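Local coordinates for protein TarM (PDB 4X7R) that belongs to the group 1 glycosyl transferases of the GT-B clan and binds uridine-5'-diphosphate and (2S)-2,3-dihydroxypropyl 2-acetamido-2-deoxy-alpha-D-glucopyranoside in adjoining pockets, at residues A[321-326]-A[331-336]; A[342-345]-A[351-354]; A[416-421]-A[454-459]. The protein carries 1 engineered substitution. All coordinates share one frame; numbering follows the deposited sequence.

Contact 1. Residues A[321-326]-A[331-336]; sequences VGHISR and KRIDLL. With UDP (uridine-5'-diphosphate), chain E; SGN (2-deoxy-6-O-sulfo-2-(sulfoamino)-alpha-D-glucopyranose), chain C; 3YW ((2S)-2,3-dihydroxypropyl 2-acetamido-2-deoxy-alpha-D-glucopyranoside), chain F.
H323 on strand 320-324 meets L336 and I333 on helix 333-346. These elements open a beta-alpha-beta unit in the second Rossmann-like domain of the GT-B fold. The apolar part is a CH-pi contact. L336 CD2 sits over one face of the H323 ring, 3.9 Å from the centroid and 30° off the normal. I333 CG1 approaches H323 NE2 obliquely at 3.9 Å.

No hydrogen bond crosses the two segments. A short chain of bonds holds 321-326 in shape. H323 NE2 donates to S325 OG at 3.2 Å, and that hydroxyl donates to R326 O at 2.9 Å. K331 CG packs against the same carbonyl oxygen.

The charged part grips the diphosphate. A bend at the second torsion (chi2 -69°) takes K331 NZ to UDP O3B at 3.0 Å and to O3A. E403 also gives it a salt bridge. R326 NE donates to UDP O2B at 2.9 Å. R326 NH2 makes a nearly straight bond to UDP O3B, 2.7 Å and 167°. The two cations converge on one anion, which probably offsets their charge. A water accepts from R326 N and lies close to the diphosphate oxygens. R326 NH1 donates to SGN O3. Over one face of the R326 guanidinium lies 3YW O2, 3.1 Å from NH2.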
loop_
_atom_site.group_PDB
_atom_site.type_symbol
_atom_site.label_atom_id
_atom_site.label_comp_id
_atom_site.label_asym_id
_atom_site.label_seq_id
_atom_site.Cartn_x
_atom_site.Cartn_y
_atom_site.Cartn_z
ATOM N N VAL A 321 -12.823 21.293 8.422
ATOM C CA VAL A 321 -11.388 21.048 8.267
ATOM C C VAL A 321 -11.247 19.571 7.938
ATOM O O VAL A 321 -11.744 18.721 8.681
ATOM C CB VAL A 321 -10.552 21.476 9.504
ATOM C CG1 VAL A 321 -9.088 21.088 9.337
ATOM C CG2 VAL A 321 -10.674 22.970 9.759
ATOM N N GLY A 322 -10.620 19.279 6.810
ATOM C CA GLY A 322 -10.445 17.904 6.361
ATOM C C GLY A 322 -9.062 17.330 6.561
ATOM O O GLY A 322 -8.079 18.070 6.658
ATOM N N HIS A 323 -8.989 15.989 6.618
ATOM C CA HIS A 323 -7.752 15.226 6.749
ATOM C C HIS A 323 -8.002 13.841 6.163
ATOM O O HIS A 323 -8.806 13.087 6.706
ATOM C CB HIS A 323 -7.286 15.151 8.213
ATOM C CG HIS A 323 -5.944 14.518 8.392
ATOM N ND1 HIS A 323 -4.819 15.275 8.624
ATOM C CD2 HIS A 323 -5.597 13.213 8.395
ATOM C CE1 HIS A 323 -3.820 14.411 8.723
ATOM N NE2 HIS A 323 -4.243 13.160 8.584
ATOM N N ILE A 324 -7.350 13.531 5.021
ATOM C CA ILE A 324 -7.478 12.255 4.310
ATOM C C ILE A 324 -6.110 11.585 4.252
ATOM O O ILE A 324 -5.237 12.062 3.523
ATOM C CB ILE A 324 -8.086 12.426 2.875
ATOM C CG1 ILE A 324 -9.420 13.218 2.875
ATOM C CG2 ILE A 324 -8.265 11.068 2.194
ATOM C CD1 ILE A 324 -9.834 13.759 1.460
ATOM N N SER A 325 -5.914 10.482 5.008
ATOM C CA SER A 325 -4.644 9.747 5.021
ATOM C C SER A 325 -4.786 8.317 5.546
ATOM O O SER A 325 -5.856 7.925 6.028
ATOM C CB SER A 325 -3.620 10.483 5.888
ATOM O OG SER A 325 -3.869 10.296 7.273
ATOM N N ARG A 326 -3.666 7.550 5.492
ATOM C CA ARG A 326 -3.526 6.252 6.143
ATOM C C ARG A 326 -3.413 6.682 7.621
ATOM O O ARG A 326 -2.714 7.671 7.907
ATOM C CB ARG A 326 -2.201 5.579 5.753
ATOM C CG ARG A 326 -2.136 5.033 4.350
ATOM C CD ARG A 326 -0.797 4.338 4.105
ATOM N NE ARG A 326 0.327 5.279 4.162
ATOM C CZ ARG A 326 1.401 5.132 4.929
ATOM N NH1 ARG A 326 1.531 4.065 5.704
ATOM N NH2 ARG A 326 2.360 6.048 4.920
ATOM N N LYS A 331 1.804 10.345 10.618
ATOM C CA LYS A 331 0.807 11.363 10.288
ATOM C C LYS A 331 0.463 12.222 11.494
ATOM O O LYS A 331 -0.091 13.314 11.331
ATOM C CB LYS A 331 -0.450 10.726 9.663
ATOM C CG LYS A 331 -0.176 9.884 8.409
ATOM C CD LYS A 331 0.246 10.704 7.188
ATOM C CE LYS A 331 0.711 9.774 6.101
ATOM N NZ LYS A 331 1.200 10.515 4.909
ATOM N N ARG A 332 0.841 11.755 12.710
ATOM C CA ARG A 332 0.633 12.454 13.986
ATOM C C ARG A 332 -0.768 13.034 14.130
ATOM O O ARG A 332 -0.928 14.227 14.396
ATOM C CB ARG A 332 1.728 13.516 14.255
ATOM C CG ARG A 332 3.122 12.941 14.515
ATOM C CD ARG A 332 3.230 11.977 15.704
ATOM N NE ARG A 332 2.795 12.566 16.976
ATOM C CZ ARG A 332 3.580 13.264 17.785
ATOM N NH1 ARG A 332 4.844 13.494 17.459
ATOM N NH2 ARG A 332 3.103 13.750 18.923
ATOM N N ILE A 333 -1.790 12.177 13.923
ATOM C CA ILE A 333 -3.205 12.545 14.046
ATOM C C ILE A 333 -3.507 12.908 15.514
ATOM O O ILE A 333 -4.416 13.697 15.769
ATOM C CB ILE A 333 -4.142 11.477 13.401
ATOM C CG1 ILE A 333 -3.755 11.270 11.912
ATOM C CG2 ILE A 333 -5.624 11.886 13.502
ATOM C CD1 ILE A 333 -4.045 9.942 11.324
ATOM N N ASP A 334 -2.656 12.429 16.459
ATOM C CA ASP A 334 -2.732 12.773 17.889
ATOM C C ASP A 334 -2.490 14.265 18.045
ATOM O O ASP A 334 -3.188 14.897 18.828
ATOM C CB ASP A 334 -1.739 11.946 18.733
ATOM C CG ASP A 334 -0.271 12.098 18.362
ATOM O OD1 ASP A 334 0.101 11.709 17.230
ATOM O OD2 ASP A 334 0.517 12.538 19.227
ATOM N N LEU A 335 -1.560 14.843 17.231
ATOM C CA LEU A 335 -1.273 16.283 17.222
ATOM C C LEU A 335 -2.424 17.052 16.585
ATOM O O LEU A 335 -2.728 18.159 17.019
ATOM C CB LEU A 335 0.071 16.622 16.550
ATOM C CG LEU A 335 1.345 16.343 17.371
ATOM C CD1 LEU A 335 2.597 16.667 16.567
ATOM C CD2 LEU A 335 1.376 17.155 18.659
ATOM N N LEU A 336 -3.103 16.434 15.604
ATOM C CA LEU A 336 -4.286 16.995 14.951
ATOM C C LEU A 336 -5.450 17.072 15.962
ATOM O O LEU A 336 -6.145 18.091 15.988
ATOM C CB LEU A 336 -4.669 16.186 13.691
ATOM C CG LEU A 336 -5.993 16.545 12.995
ATOM C CD1 LEU A 336 -6.044 18.015 12.596
ATOM C CD2 LEU A 336 -6.251 15.649 11.814
HETATM N N1 UDP E . -6.388 7.955 0.396
HETATM C C2 UDP E . -7.667 7.701 -0.064
HETATM N N3 UDP E . -8.617 7.534 0.916
HETATM C C4 UDP E . -8.421 7.570 2.280
HETATM C C5 UDP E . -7.057 7.789 2.688
HETATM C C6 UDP E . -6.103 7.972 1.756
HETATM O O2 UDP E . -7.946 7.627 -1.253
HETATM O O4 UDP E . -9.399 7.443 3.040
HETATM C "C1'" UDP E . -5.377 8.334 -0.624
HETATM C "C2'" UDP E . -5.261 9.837 -0.858
HETATM O "O2'" UDP E . -6.220 10.281 -1.804
HETATM C "C3'" UDP E . -3.835 9.949 -1.401
HETATM C "C4'" UDP E . -3.098 8.837 -0.662
HETATM O "O4'" UDP E . -4.104 7.907 -0.193
HETATM O "O3'" UDP E . -3.688 9.855 -2.819
HETATM C "C5'" UDP E . -2.244 9.302 0.490
HETATM O "O5'" UDP E . -1.075 9.924 -0.088
HETATM P PA UDP E . 0.079 10.681 0.730
HETATM O O1A UDP E . 1.239 10.891 -0.165
HETATM O O2A UDP E . -0.479 12.021 1.237
HETATM O O3A UDP E . 0.482 9.787 1.947
HETATM P PB UDP E . 0.917 8.248 2.077
HETATM O O1B UDP E . 1.741 7.849 0.881
HETATM O O2B UDP E . -0.322 7.351 2.166
HETATM O O3B UDP E . 1.773 8.087 3.319
HETATM C C1 SGN C . 3.917 -0.108 4.166
HETATM C C2 SGN C . 3.094 0.636 5.257
HETATM C C3 SGN C . 1.559 0.447 5.055
HETATM C C4 SGN C . 1.130 0.694 3.595
HETATM C C5 SGN C . 2.054 -0.050 2.600
HETATM C C6 SGN C . 1.682 0.256 1.151
HETATM N N2 SGN C . 3.509 0.189 6.596
HETATM O O3 SGN C . 0.826 1.356 5.901
HETATM O O4 SGN C . -0.237 0.280 3.392
HETATM O O5 SGN C . 3.469 0.285 2.832
HETATM O O6 SGN C . 1.779 1.665 0.956
HETATM S S1 SGN C . 4.503 1.373 7.379
HETATM O O1S SGN C . 3.679 2.637 7.641
HETATM O O2S SGN C . 5.721 1.724 6.504
HETATM O O3S SGN C . 4.978 0.755 8.701
HETATM S S2 SGN C . 0.573 2.470 0.490
HETATM O O4S SGN C . 0.953 3.951 0.637
HETATM O O5S SGN C . -0.680 2.183 1.312
HETATM O O6S SGN C . 0.339 2.089 -0.971
HETATM O O3A 3YW F . 6.246 3.143 3.026
HETATM C C4A 3YW F . 4.268 5.323 0.707
HETATM C C5A 3YW F . 4.792 4.760 2.005
HETATM O O5 3YW F . 4.644 7.759 -1.133
HETATM C C6A 3YW F . 5.846 3.702 1.784
HETATM C C5 3YW F . 3.812 8.838 -1.582
HETATM C C6 3YW F . 3.749 8.732 -3.087
HETATM C C4 3YW F . 4.393 10.149 -1.058
HETATM O O6 3YW F . 5.036 8.814 -3.681
HETATM C C3 3YW F . 4.271 10.151 0.463
HETATM O O4 3YW F . 3.661 11.253 -1.580
HETATM O O3 3YW F . 4.820 11.340 1.033
HETATM O O7 3YW F . 6.429 9.220 3.396
HETATM C C7 3YW F . 5.235 8.964 3.510
HETATM C C8 3YW F . 4.561 8.896 4.847
HETATM N N2 3YW F . 4.454 8.740 2.451
HETATM C C2 3YW F . 4.907 8.905 1.079
HETATM C C1 3YW F . 4.727 7.601 0.280
HETATM O O1 3YW F . 3.818 6.676 0.806
HETATM O O2 3YW F . 3.701 4.209 2.743
HETATM O O HOH W 1 -1.593 8.920 3.706
#

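Contact 2. Residues A[342-345]-A[351-354]; sequences LVVK and KFHI
V343 and V344 on helix 333-346 face F352 on strand 351-355 with the backbones well apart, the nearest CA atoms being those of V344 and K351 at 8.3 Å. No hydrogen bond crosses the gap. The side chains fill it with apolar packing.

The V343 side chain comes in at the edge of the F352 ring, near its plane. The ring atom CZ does most of the touching. F352 CZ lies 3.9 Å from V343 CB and 4.0 Å from each of the V343 methyls, CG1 and CG2. V343 CG1 is anti to the backbone N (chi1 -178°), and CG2 is anti to the carbonyl carbon. In this rotamer both methyls flank the contact. V344 adds a looser touch, with V344 CG2 4.3 Å from F352 CE1, oblique to the ring.

Helix 333-346 is the crossover of a beta-alpha-beta unit, and strand 351-355 is the strand it leads into. F352 points from the parallel sheet toward this helix. V321 and V377, on the two neighbouring strands, also touch F352. A450 and L454 of helix 446-457 pack against V343.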
loop_
_atom_site.group_PDB
_atom_site.type_symbol
_atom_site.label_atom_id
_atom_site.label_comp_id
_atom_site.label_asym_id
_atom_site.label_seq_id
_atom_site.Cartn_x
_atom_site.Cartn_y
_atom_site.Cartn_z
ATOM N N LEU A 342 -7.822 22.930 20.648
ATOM C CA LEU A 342 -7.512 24.365 20.715
ATOM C C LEU A 342 -8.439 25.197 19.829
ATOM O O LEU A 342 -8.923 26.238 20.267
ATOM C CB LEU A 342 -6.042 24.633 20.339
ATOM C CG LEU A 342 -4.962 24.066 21.264
ATOM C CD1 LEU A 342 -3.605 24.110 20.594
ATOM C CD2 LEU A 342 -4.908 24.826 22.591
ATOM N N VAL A 343 -8.691 24.732 18.593
ATOM C CA VAL A 343 -9.557 25.397 17.613
ATOM C C VAL A 343 -11.007 25.418 18.135
ATOM O O VAL A 343 -11.630 26.483 18.146
ATOM C CB VAL A 343 -9.437 24.760 16.192
ATOM C CG1 VAL A 343 -10.299 25.491 15.176
ATOM C CG2 VAL A 343 -7.990 24.741 15.710
ATOM N N VAL A 344 -11.513 24.249 18.604
ATOM C CA VAL A 344 -12.867 24.070 19.150
ATOM C C VAL A 344 -13.098 24.907 20.424
ATOM O O VAL A 344 -14.187 25.450 20.581
ATOM C CB VAL A 344 -13.273 22.569 19.274
ATOM C CG1 VAL A 344 -14.605 22.385 19.997
ATOM C CG2 VAL A 344 -13.326 21.904 17.901
ATOM N N LYS A 345 -12.066 25.065 21.289
ATOM C CA LYS A 345 -12.175 25.891 22.505
ATOM C C LYS A 345 -12.301 27.402 22.223
ATOM O O LYS A 345 -12.773 28.132 23.094
ATOM C CB LYS A 345 -11.085 25.572 23.548
ATOM C CG LYS A 345 -11.330 24.260 24.306
ATOM C CD LYS A 345 -10.572 24.181 25.632
ATOM C CE LYS A 345 -11.423 24.616 26.814
ATOM N NZ LYS A 345 -10.629 24.730 28.068
ATOM N N LYS A 351 -15.817 21.942 12.381
ATOM C CA LYS A 351 -15.850 20.487 12.295
ATOM C C LYS A 351 -14.542 19.948 11.702
ATOM O O LYS A 351 -13.962 20.572 10.810
ATOM C CB LYS A 351 -17.032 20.027 11.420
ATOM C CG LYS A 351 -18.419 20.179 12.052
ATOM C CD LYS A 351 -19.539 19.635 11.133
ATOM C CE LYS A 351 -19.644 18.119 11.079
ATOM N NZ LYS A 351 -20.449 17.649 9.920
ATOM N N PHE A 352 -14.101 18.772 12.179
ATOM C CA PHE A 352 -12.907 18.095 11.692
ATOM C C PHE A 352 -13.320 16.723 11.180
ATOM O O PHE A 352 -13.827 15.897 11.947
ATOM C CB PHE A 352 -11.813 18.009 12.777
ATOM C CG PHE A 352 -11.130 19.319 13.114
ATOM C CD1 PHE A 352 -11.759 20.269 13.913
ATOM C CD2 PHE A 352 -9.845 19.588 12.662
ATOM C CE1 PHE A 352 -11.131 21.483 14.215
ATOM C CE2 PHE A 352 -9.213 20.799 12.977
ATOM C CZ PHE A 352 -9.861 21.738 13.748
ATOM N N HIS A 353 -13.163 16.512 9.857
ATOM C CA HIS A 353 -13.492 15.265 9.164
ATOM C C HIS A 353 -12.208 14.516 8.872
ATOM O O HIS A 353 -11.402 14.967 8.048
ATOM C CB HIS A 353 -14.240 15.544 7.849
ATOM C CG HIS A 353 -15.652 16.019 8.005
ATOM N ND1 HIS A 353 -16.541 15.968 6.948
ATOM C CD2 HIS A 353 -16.283 16.553 9.079
ATOM C CE1 HIS A 353 -17.672 16.470 7.408
ATOM N NE2 HIS A 353 -17.563 16.834 8.684
ATOM N N ILE A 354 -12.009 13.374 9.548
ATOM C CA ILE A 354 -10.805 12.574 9.396
ATOM C C ILE A 354 -11.131 11.265 8.685
ATOM O O ILE A 354 -11.831 10.417 9.241
ATOM C CB ILE A 354 -10.052 12.382 10.753
ATOM C CG1 ILE A 354 -9.855 13.737 11.494
ATOM C CG2 ILE A 354 -8.715 11.654 10.548
ATOM C CD1 ILE A 354 -9.299 13.651 12.897
#

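Contact 3. Residues A[416-421]-A[454-459]; sequences KRPVVA and LQLVNN
P418 and L456 meet with no aromatic ring between them, and no flat group is stacked across this contact. The flat group close by is the amide of N458, just past the end of helix 446-457, and its edge does the bonding. N458 ND2 donates to L454 O at 3.0 Å, near the amide plane and with an angle of 161°. N458 N reaches L454 O from the opposite face of the carbonyl plane, so this oxygen has two donors. N458 OD1 accepts from K319 NZ, and ND2 also bonds D347 OD2. These bonds fix the amide at both ends.

The contact itself centres on one methyl, L456 CD2. L456 CD2 lies 3.9 Å from V420 CG2 and 4.2 Å from P418 CG, the outer corner of the pyrrolidine ring. V420 has CG1 anti to its backbone N (chi1 -176°), and the other methyl, CG2, meets the leucine. L456 has chi1 -132°, off a staggered position, so the exact placing of CD2 is less certain.

Strand 419-422 of the parallel sheet is joined here to helix 446-457. L395, on a neighbouring strand, and L462 and F466 of helix 460-477 also touch L456. Before the strand, K416 is the C-prime residue of a Schellman motif that ends helix 407-414. No hydrogen bond crosses between the segments. Their attachment therefore rests on burial of apolar groups and dispersion, with little directional restraint.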
loop_
_atom_site.group_PDB
_atom_site.type_symbol
_atom_site.label_atom_id
_atom_site.label_comp_id
_atom_site.label_asym_id
_atom_site.label_seq_id
_atom_site.Cartn_x
_atom_site.Cartn_y
_atom_site.Cartn_z
ATOM N N LYS A 416 -8.693 23.309 -4.835
ATOM C CA LYS A 416 -8.743 24.683 -4.288
ATOM C C LYS A 416 -9.002 24.724 -2.764
ATOM O O LYS A 416 -9.640 25.655 -2.260
ATOM C CB LYS A 416 -9.750 25.568 -5.052
ATOM C CG LYS A 416 -9.443 25.797 -6.522
ATOM C CD LYS A 416 -10.507 26.698 -7.129
ATOM C CE LYS A 416 -10.229 27.032 -8.571
ATOM N NZ LYS A 416 -11.372 27.747 -9.211
ATOM N N ARG A 417 -8.512 23.697 -2.041
ATOM C CA ARG A 417 -8.638 23.574 -0.585
ATOM C C ARG A 417 -7.257 23.878 0.001
ATOM O O ARG A 417 -6.322 23.107 -0.206
ATOM C CB ARG A 417 -9.161 22.165 -0.158
ATOM C CG ARG A 417 -10.506 21.740 -0.798
ATOM C CD ARG A 417 -11.505 22.882 -0.870
ATOM N NE ARG A 417 -12.848 22.499 -1.306
ATOM C CZ ARG A 417 -13.545 23.139 -2.245
ATOM N NH1 ARG A 417 -12.999 24.144 -2.919
ATOM N NH2 ARG A 417 -14.781 22.763 -2.533
ATOM N N PRO A 418 -7.064 25.058 0.613
ATOM C CA PRO A 418 -5.716 25.395 1.116
ATOM C C PRO A 418 -5.264 24.497 2.255
ATOM O O PRO A 418 -6.087 23.966 3.001
ATOM C CB PRO A 418 -5.833 26.868 1.530
ATOM C CG PRO A 418 -7.293 27.089 1.789
ATOM C CD PRO A 418 -8.048 26.130 0.905
ATOM N N VAL A 419 -3.947 24.297 2.345
ATOM C CA VAL A 419 -3.327 23.449 3.361
ATOM C C VAL A 419 -2.649 24.281 4.453
ATOM O O VAL A 419 -1.986 25.281 4.161
ATOM C CB VAL A 419 -2.329 22.447 2.718
ATOM C CG1 VAL A 419 -1.712 21.526 3.764
ATOM C CG2 VAL A 419 -3.001 21.627 1.626
ATOM N N VAL A 420 -2.838 23.848 5.711
ATOM C CA VAL A 420 -2.164 24.319 6.920
ATOM C C VAL A 420 -1.320 23.072 7.348
ATOM O O VAL A 420 -1.864 22.038 7.737
ATOM C CB VAL A 420 -3.132 24.855 8.005
ATOM C CG1 VAL A 420 -2.353 25.422 9.190
ATOM C CG2 VAL A 420 -4.049 25.940 7.428
ATOM N N ALA A 421 -0.006 23.136 7.119
ATOM C CA ALA A 421 0.894 22.025 7.331
ATOM C C ALA A 421 2.130 22.360 8.137
ATOM O O ALA A 421 2.659 23.464 8.025
ATOM C CB ALA A 421 1.321 21.466 5.983
ATOM N N LEU A 454 -8.027 28.864 12.507
ATOM C CA LEU A 454 -9.053 29.802 12.959
ATOM C C LEU A 454 -9.186 31.011 12.038
ATOM O O LEU A 454 -10.304 31.338 11.654
ATOM C CB LEU A 454 -8.830 30.221 14.417
ATOM C CG LEU A 454 -9.220 29.188 15.466
ATOM C CD1 LEU A 454 -8.469 29.420 16.756
ATOM C CD2 LEU A 454 -10.716 29.173 15.700
ATOM N N GLN A 455 -8.057 31.639 11.641
ATOM C CA GLN A 455 -8.035 32.763 10.692
ATOM C C GLN A 455 -8.697 32.311 9.378
ATOM O O GLN A 455 -9.617 32.963 8.896
ATOM C CB GLN A 455 -6.587 33.209 10.383
ATOM C CG GLN A 455 -5.854 33.942 11.502
ATOM C CD GLN A 455 -4.397 34.203 11.162
ATOM O OE1 GLN A 455 -4.039 34.575 10.033
ATOM N NE2 GLN A 455 -3.521 34.041 12.146
ATOM N N LEU A 456 -8.262 31.161 8.849
ATOM C CA LEU A 456 -8.741 30.594 7.593
ATOM C C LEU A 456 -10.222 30.160 7.587
ATOM O O LEU A 456 -10.937 30.555 6.660
ATOM C CB LEU A 456 -7.777 29.497 7.103
ATOM C CG LEU A 456 -7.309 29.508 5.632
ATOM C CD1 LEU A 456 -7.013 30.895 5.121
ATOM C CD2 LEU A 456 -6.069 28.642 5.450
ATOM N N VAL A 457 -10.700 29.406 8.621
ATOM C CA VAL A 457 -12.113 28.967 8.712
ATOM C C VAL A 457 -13.094 30.129 8.847
ATOM O O VAL A 457 -14.257 29.978 8.466
ATOM C CB VAL A 457 -12.444 27.882 9.780
ATOM C CG1 VAL A 457 -11.913 26.515 9.406
ATOM C CG2 VAL A 457 -12.027 28.293 11.191
ATOM N N ASN A 458 -12.646 31.254 9.440
ATOM C CA ASN A 458 -13.461 32.446 9.702
ATOM C C ASN A 458 -13.278 33.585 8.689
ATOM O O ASN A 458 -13.730 34.702 8.937
ATOM C CB ASN A 458 -13.233 32.934 11.133
ATOM C CG ASN A 458 -13.849 32.029 12.163
ATOM O OD1 ASN A 458 -15.066 32.013 12.365
ATOM N ND2 ASN A 458 -13.027 31.248 12.833
ATOM N N ASN A 459 -12.648 33.298 7.540
ATOM C CA ASN A 459 -12.427 34.279 6.477
ATOM C C ASN A 459 -12.673 33.603 5.121
ATOM O O ASN A 459 -11.798 32.900 4.603
ATOM C CB ASN A 459 -11.023 34.884 6.587
ATOM C CG ASN A 459 -10.816 36.151 5.809
ATOM O OD1 ASN A 459 -11.284 36.307 4.679
ATOM N ND2 ASN A 459 -10.045 37.061 6.375
#

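All three contacts lie in the second Rossmann-like domain and reach the same parallel sheet. From the N terminus, contact 1 closes the loop between strand 320-324 and helix 333-346, with four residues between its segments. Contact 2 follows, closing the turn from that helix into strand 351-355. Together they fold one beta-alpha-beta unit, and the two strands are direct neighbours. Contact 3 comes later and spans 32 residues, tying strand 419-422 to helix 446-457. The contacts run in series, and none nests within or crosses another. They still touch in space: V321 of contact 1 packs on V457 of contact 3, and V343 of contact 2 packs on L454.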